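Local coordinates for protein alternansucrase (Leuconostoc mesenteroides, PDB 6HVG) that is a large multidomain enzyme of glycoside hydrolase family 70, combining a TIM-barrel-type domain with choline-binding and putative cell-wall-binding repeats, at residues 534-540 against 1170-1176; 1190-1195 against 1254-1260. All coordinates share one frame; numbering follows the deposited sequence.

How the contacts relate
After its N-terminal repeats and several helices, the chain forms strand 534-537. It then travels through all eight parallel strands of the barrel before returning as strand 1166-1175, where contact 1 closes a loop of 629 residues. Contact 2 opens after that, on strand 1190-1197, and closes 58 residues later on the loop 1254-1260. The two are in series, neither nested nor crossed. Their centres lie about 10 Å apart and they share one sheet: strands 1166-1175 and 1190-1197 are neighbours, with a probable hydrogen bond from Ala-1172 N to Leu-1190 O. Contact 1 joins an earlier and a much later part of the family 70 region; contact 2 lays a loop against one of the sheet's two outermost strands.

Contact 1 (534-540 against 1170-1176); sequences FLAYQDD and VTATRVD
Phe-534 to Tyr-537 pair with Ala-1172 to Val-1175 as antiparallel strand neighbours, their short axes inclined at 138°. Val-1175 N donates to Phe-534 O (2.8 Å), while Ala-536 and Thr-1173 form a hydrogen-bonded pair in both directions. Gln-538 N donates to Thr-1171 O at 2.7 Å. Ala-536 O is gripped twice: Thr-1173 N arrives from one face of its carbonyl plane (3.0 Å), and Gln-538 NE2 folds back to donate from the opposite face at 2.9 Å. A bend at chi2 (-64°) brings that amide round, which restricts its rotation and carries it across Thr-1173 at a slant.

On the face carrying Leu-535 and Tyr-537, Val-1170 sits over the tyrosine ring. Its CG1 lies 3.8 Å above the ring plane, over the centre, in a CH-pi contact, and CG2 rests above the CD1-CE1 side. Leu-535 CB meets Ala-1172 CB on the same face, whereas Ala-536 CB touches both methyls of Val-1175 on the other. Further along, Thr-1171 OG1 donates to the anti side of Asp-540 OD2 (2.8 Å). The aspartate reaches it with CG anti to the backbone N (chi1 176°), and the same oxygen forms a salt bridge with Arg-543.

Arg-1174 turns one guanidinium face over Phe-534 N and gives Phe-534 O a weak bond from NH1. Its stronger partners, Glu-520 O, Asp-521 O and Gln-528 OE1, form a second shell that holds the group in place. Thr-1173 OG1 accepts from Asn-1189 N. The pairing of strands so distant in sequence is consistent with the discontinuous domain B of family 70 enzymes. The two are the fourth and fifth strands of a six-stranded antiparallel sheet, with strand 1248-1252 beside 534-537, strand 1190-1197 at the edge beside 1166-1175, and helix 528-531 leading into 534-537.

Contact 2 (1190-1195 against 1254-1260); sequences LLYVAN and LHRGAYY
Leu-1190 and Ala-1258 bring their CA atoms to 6.8 Å where the irregular loop 1254-1260 passes strand 1190-1195, and a water spans the gap, donating at 2.6 Å to both Leu-1191 O and Ala-1258 O. Arg-1256 makes the main polar grip. Its chain, extended from CG to NE, presents the guanidinium edge, and NH1 and NH2 close end-on upon the single atom Asn-1195 OD1 (3.1 and 2.9 Å). NH1 also donates to Val-1193 O at 2.9 Å, from above that carbonyl plane.

Tyr-1192, its CG anti to the backbone N (chi1 -163°), points its hydroxyl into the loop. There OH accepts from Leu-1254 N (3.0 Å) and is hydrogen-bonded to Glu-520, whose carboxylate also receives the backbone NH groups of His-1255, Arg-1256 and Gly-1257. Leu-1190 closes the other end: CD1 packs on Ala-1258 CB at 3.6 Å, and CD2 touches Tyr-1259 OH.

Here an edge strand is flanked by a loop through side chains and water instead of strand pairing. The sheet is consistent with domain B of family 70 enzymes, assembled from separate parts of the chain.

Contact 1 (534-540 against 1170-1176)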
# COMPACT_ATOMS: atom_id res chain seq x y z
N PHE A 534 -10.28 2.81 3.70
CA PHE A 534 -11.27 1.93 4.30
C PHE A 534 -12.43 2.65 4.96
O PHE A 534 -12.27 3.77 5.46
CB PHE A 534 -10.62 1.09 5.39
CG PHE A 534 -9.42 0.34 4.94
CD1 PHE A 534 -9.53 -0.76 4.11
CD2 PHE A 534 -8.18 0.71 5.37
CE1 PHE A 534 -8.42 -1.45 3.69
CE2 PHE A 534 -7.06 0.01 4.98
CZ PHE A 534 -7.19 -1.07 4.14
N LEU A 535 -13.56 1.94 5.01
CA LEU A 535 -14.75 2.34 5.72
C LEU A 535 -15.06 1.32 6.80
O LEU A 535 -15.11 0.13 6.52
CB LEU A 535 -15.94 2.37 4.77
CG LEU A 535 -15.87 3.39 3.63
CD1 LEU A 535 -17.09 3.24 2.73
CD2 LEU A 535 -15.78 4.78 4.20
N ALA A 536 -15.26 1.77 8.04
CA ALA A 536 -15.66 0.87 9.11
C ALA A 536 -17.18 0.95 9.27
O ALA A 536 -17.73 2.03 9.40
CB ALA A 536 -14.98 1.24 10.40
N TYR A 537 -17.85 -0.20 9.25
CA TYR A 537 -19.28 -0.24 9.45
C TYR A 537 -19.63 -0.04 10.92
O TYR A 537 -18.89 -0.46 11.81
CB TYR A 537 -19.88 -1.57 8.98
CG TYR A 537 -19.65 -1.92 7.52
CD1 TYR A 537 -19.39 -0.96 6.57
CD2 TYR A 537 -19.72 -3.24 7.09
CE1 TYR A 537 -19.15 -1.31 5.24
CE2 TYR A 537 -19.52 -3.58 5.76
CZ TYR A 537 -19.23 -2.61 4.85
OH TYR A 537 -19.01 -2.94 3.55
N GLN A 538 -20.79 0.59 11.16
CA GLN A 538 -21.22 0.91 12.52
C GLN A 538 -22.51 0.20 12.92
O GLN A 538 -23.30 -0.19 12.08
CB GLN A 538 -21.40 2.42 12.66
CG GLN A 538 -20.22 3.23 12.15
CD GLN A 538 -18.94 3.00 12.94
OE1 GLN A 538 -18.94 2.97 14.16
NE2 GLN A 538 -17.84 2.82 12.22
N ASP A 539 -22.68 0.01 14.23
CA ASP A 539 -23.92 -0.53 14.81
C ASP A 539 -24.91 0.59 14.98
O ASP A 539 -24.76 1.41 15.88
CB ASP A 539 -23.66 -1.17 16.17
CG ASP A 539 -22.87 -2.46 16.08
OD1 ASP A 539 -22.72 -3.03 14.97
OD2 ASP A 539 -22.41 -2.93 17.13
N ASP A 540 -25.93 0.60 14.12
CA ASP A 540 -26.89 1.70 14.05
C ASP A 540 -28.29 1.11 13.82
O ASP A 540 -28.80 1.08 12.70
CB ASP A 540 -26.45 2.65 12.93
CG ASP A 540 -27.42 3.81 12.69
OD1 ASP A 540 -28.36 4.03 13.51
OD2 ASP A 540 -27.21 4.50 11.67
N VAL A 1170 -25.21 0.25 4.63
CA VAL A 1170 -24.50 0.23 5.91
C VAL A 1170 -24.34 1.67 6.41
O VAL A 1170 -24.49 2.62 5.64
CB VAL A 1170 -23.07 -0.40 5.78
CG1 VAL A 1170 -23.14 -1.79 5.17
CG2 VAL A 1170 -22.13 0.51 4.96
N THR A 1171 -24.03 1.81 7.70
CA THR A 1171 -23.60 3.08 8.28
C THR A 1171 -22.07 3.04 8.41
O THR A 1171 -21.53 2.20 9.13
CB THR A 1171 -24.23 3.31 9.66
OG1 THR A 1171 -25.63 3.52 9.52
CG2 THR A 1171 -23.66 4.55 10.31
N ALA A 1172 -21.39 3.97 7.75
CA ALA A 1172 -19.96 3.85 7.56
C ALA A 1172 -19.20 5.09 7.96
O ALA A 1172 -19.65 6.21 7.74
CB ALA A 1172 -19.66 3.51 6.10
N THR A 1173 -18.01 4.87 8.51
CA THR A 1173 -17.07 5.93 8.84
C THR A 1173 -15.76 5.67 8.13
O THR A 1173 -15.31 4.53 8.05
CB THR A 1173 -16.82 5.96 10.35
OG1 THR A 1173 -18.05 6.15 11.05
CG2 THR A 1173 -15.85 7.06 10.74
N ARG A 1174 -15.13 6.73 7.60
CA ARG A 1174 -13.84 6.62 6.91
C ARG A 1174 -12.72 6.45 7.90
O ARG A 1174 -12.56 7.25 8.81
CB ARG A 1174 -13.59 7.84 6.06
CG ARG A 1174 -12.28 7.86 5.30
CD ARG A 1174 -12.35 6.98 4.05
NE ARG A 1174 -11.17 7.16 3.24
CZ ARG A 1174 -9.97 6.68 3.58
NH1 ARG A 1174 -9.79 5.96 4.69
NH2 ARG A 1174 -8.94 6.91 2.78
N VAL A 1175 -11.96 5.36 7.74
CA VAL A 1175 -10.97 4.95 8.74
C VAL A 1175 -9.68 4.54 8.08
O VAL A 1175 -9.65 4.23 6.88
CB VAL A 1175 -11.43 3.73 9.54
CG1 VAL A 1175 -12.56 4.09 10.48
CG2 VAL A 1175 -11.86 2.60 8.62
N ASP A 1176 -8.62 4.54 8.90
CA ASP A 1176 -7.31 4.03 8.49
C ASP A 1176 -7.22 2.55 8.80
O ASP A 1176 -8.19 1.95 9.28
CB ASP A 1176 -6.18 4.84 9.14
CG ASP A 1176 -6.13 4.72 10.66
OD1 ASP A 1176 -6.71 3.79 11.25
OD2 ASP A 1176 -5.47 5.56 11.30

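Contact 2 (1190-1195 against 1254-1260)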
# COMPACT_ATOMS: atom_id res chain seq x y z
N LEU A 1190 -22.15 7.95 8.02
CA LEU A 1190 -22.98 8.18 6.82
C LEU A 1190 -23.51 6.88 6.22
O LEU A 1190 -22.88 5.83 6.33
CB LEU A 1190 -22.20 8.90 5.72
CG LEU A 1190 -21.52 10.22 6.10
CD1 LEU A 1190 -20.89 10.83 4.86
CD2 LEU A 1190 -22.49 11.18 6.73
N LEU A 1191 -24.67 6.96 5.58
CA LEU A 1191 -25.24 5.79 4.95
C LEU A 1191 -24.55 5.59 3.61
O LEU A 1191 -24.28 6.54 2.86
CB LEU A 1191 -26.77 5.90 4.79
CG LEU A 1191 -27.64 6.04 6.05
CD1 LEU A 1191 -29.06 5.55 5.79
CD2 LEU A 1191 -27.07 5.32 7.25
N TYR A 1192 -24.27 4.32 3.32
CA TYR A 1192 -23.44 3.94 2.18
C TYR A 1192 -23.97 2.64 1.64
O TYR A 1192 -24.44 1.80 2.40
CB TYR A 1192 -22.01 3.75 2.66
CG TYR A 1192 -20.97 3.75 1.58
CD1 TYR A 1192 -20.46 4.93 1.10
CD2 TYR A 1192 -20.45 2.58 1.09
CE1 TYR A 1192 -19.48 4.95 0.12
CE2 TYR A 1192 -19.48 2.57 0.12
CZ TYR A 1192 -18.99 3.76 -0.36
OH TYR A 1192 -18.02 3.75 -1.35
N VAL A 1193 -23.90 2.49 0.32
CA VAL A 1193 -24.26 1.25 -0.34
C VAL A 1193 -22.99 0.46 -0.52
O VAL A 1193 -22.10 0.88 -1.24
CB VAL A 1193 -24.90 1.48 -1.71
CG1 VAL A 1193 -25.07 0.18 -2.46
CG2 VAL A 1193 -26.25 2.15 -1.55
N ALA A 1194 -22.91 -0.69 0.14
CA ALA A 1194 -21.77 -1.58 0.01
C ALA A 1194 -22.19 -2.89 -0.61
O ALA A 1194 -23.37 -3.21 -0.65
CB ALA A 1194 -21.16 -1.82 1.38
N ASN A 1195 -21.22 -3.64 -1.12
CA ASN A 1195 -21.47 -4.98 -1.63
C ASN A 1195 -21.03 -6.01 -0.58
O ASN A 1195 -19.88 -6.38 -0.52
CB ASN A 1195 -20.75 -5.19 -2.96
CG ASN A 1195 -21.57 -4.74 -4.14
OD1 ASN A 1195 -21.55 -3.58 -4.49
ND2 ASN A 1195 -22.32 -5.65 -4.75
N LEU A 1254 -15.54 2.22 -2.07
CA LEU A 1254 -16.13 1.75 -3.32
C LEU A 1254 -16.39 2.83 -4.37
O LEU A 1254 -17.02 2.53 -5.39
CB LEU A 1254 -17.44 0.99 -3.04
CG LEU A 1254 -17.31 -0.23 -2.11
CD1 LEU A 1254 -18.59 -1.02 -2.09
CD2 LEU A 1254 -16.19 -1.14 -2.55
N HIS A 1255 -15.92 4.05 -4.11
CA HIS A 1255 -15.99 5.15 -5.09
C HIS A 1255 -17.42 5.60 -5.43
O HIS A 1255 -17.72 6.05 -6.55
CB HIS A 1255 -15.24 4.77 -6.39
CG HIS A 1255 -13.78 4.53 -6.21
ND1 HIS A 1255 -12.92 4.39 -7.27
CD2 HIS A 1255 -13.03 4.43 -5.09
CE1 HIS A 1255 -11.70 4.19 -6.81
NE2 HIS A 1255 -11.74 4.22 -5.49
N ARG A 1256 -18.31 5.46 -4.47
CA ARG A 1256 -19.72 5.72 -4.71
C ARG A 1256 -20.17 7.10 -4.20
O ARG A 1256 -21.11 7.68 -4.77
CB ARG A 1256 -20.57 4.62 -4.09
CG ARG A 1256 -20.61 3.41 -4.99
CD ARG A 1256 -21.23 2.19 -4.35
NE ARG A 1256 -21.23 1.10 -5.31
CZ ARG A 1256 -21.48 -0.17 -5.02
NH1 ARG A 1256 -21.75 -0.54 -3.78
NH2 ARG A 1256 -21.46 -1.09 -5.97
N GLY A 1257 -19.52 7.58 -3.15
CA GLY A 1257 -19.73 8.92 -2.66
C GLY A 1257 -20.29 8.94 -1.25
O GLY A 1257 -20.92 7.97 -0.80
N ALA A 1258 -20.06 10.05 -0.55
CA ALA A 1258 -20.57 10.21 0.80
C ALA A 1258 -22.09 10.28 0.84
O ALA A 1258 -22.71 9.89 1.84
CB ALA A 1258 -19.98 11.45 1.42
N TYR A 1259 -22.71 10.79 -0.24
CA TYR A 1259 -24.18 10.97 -0.26
C TYR A 1259 -24.81 10.39 -1.51
O TYR A 1259 -25.66 11.02 -2.13
CB TYR A 1259 -24.54 12.44 -0.07
CG TYR A 1259 -24.02 12.99 1.25
CD1 TYR A 1259 -24.63 12.62 2.44
CD2 TYR A 1259 -22.92 13.85 1.30
CE1 TYR A 1259 -24.16 13.09 3.65
CE2 TYR A 1259 -22.44 14.34 2.51
CZ TYR A 1259 -23.07 13.96 3.68
OH TYR A 1259 -22.60 14.42 4.90
N TYR A 1260 -24.38 9.20 -1.90
CA TYR A 1260 -25.02 8.41 -2.95
C TYR A 1260 -26.37 7.89 -2.44
O TYR A 1260 -27.28 7.68 -3.23
CB TYR A 1260 -24.09 7.26 -3.34
CG TYR A 1260 -24.59 6.33 -4.42
CD1 TYR A 1260 -24.71 6.77 -5.72
CD2 TYR A 1260 -24.88 5.00 -4.16
CE1 TYR A 1260 -25.13 5.93 -6.71
CE2 TYR A 1260 -25.32 4.15 -5.14
CZ TYR A 1260 -25.44 4.61 -6.41
OH TYR A 1260 -25.88 3.76 -7.41
O HOH W 1 -24.85 9.04 3.05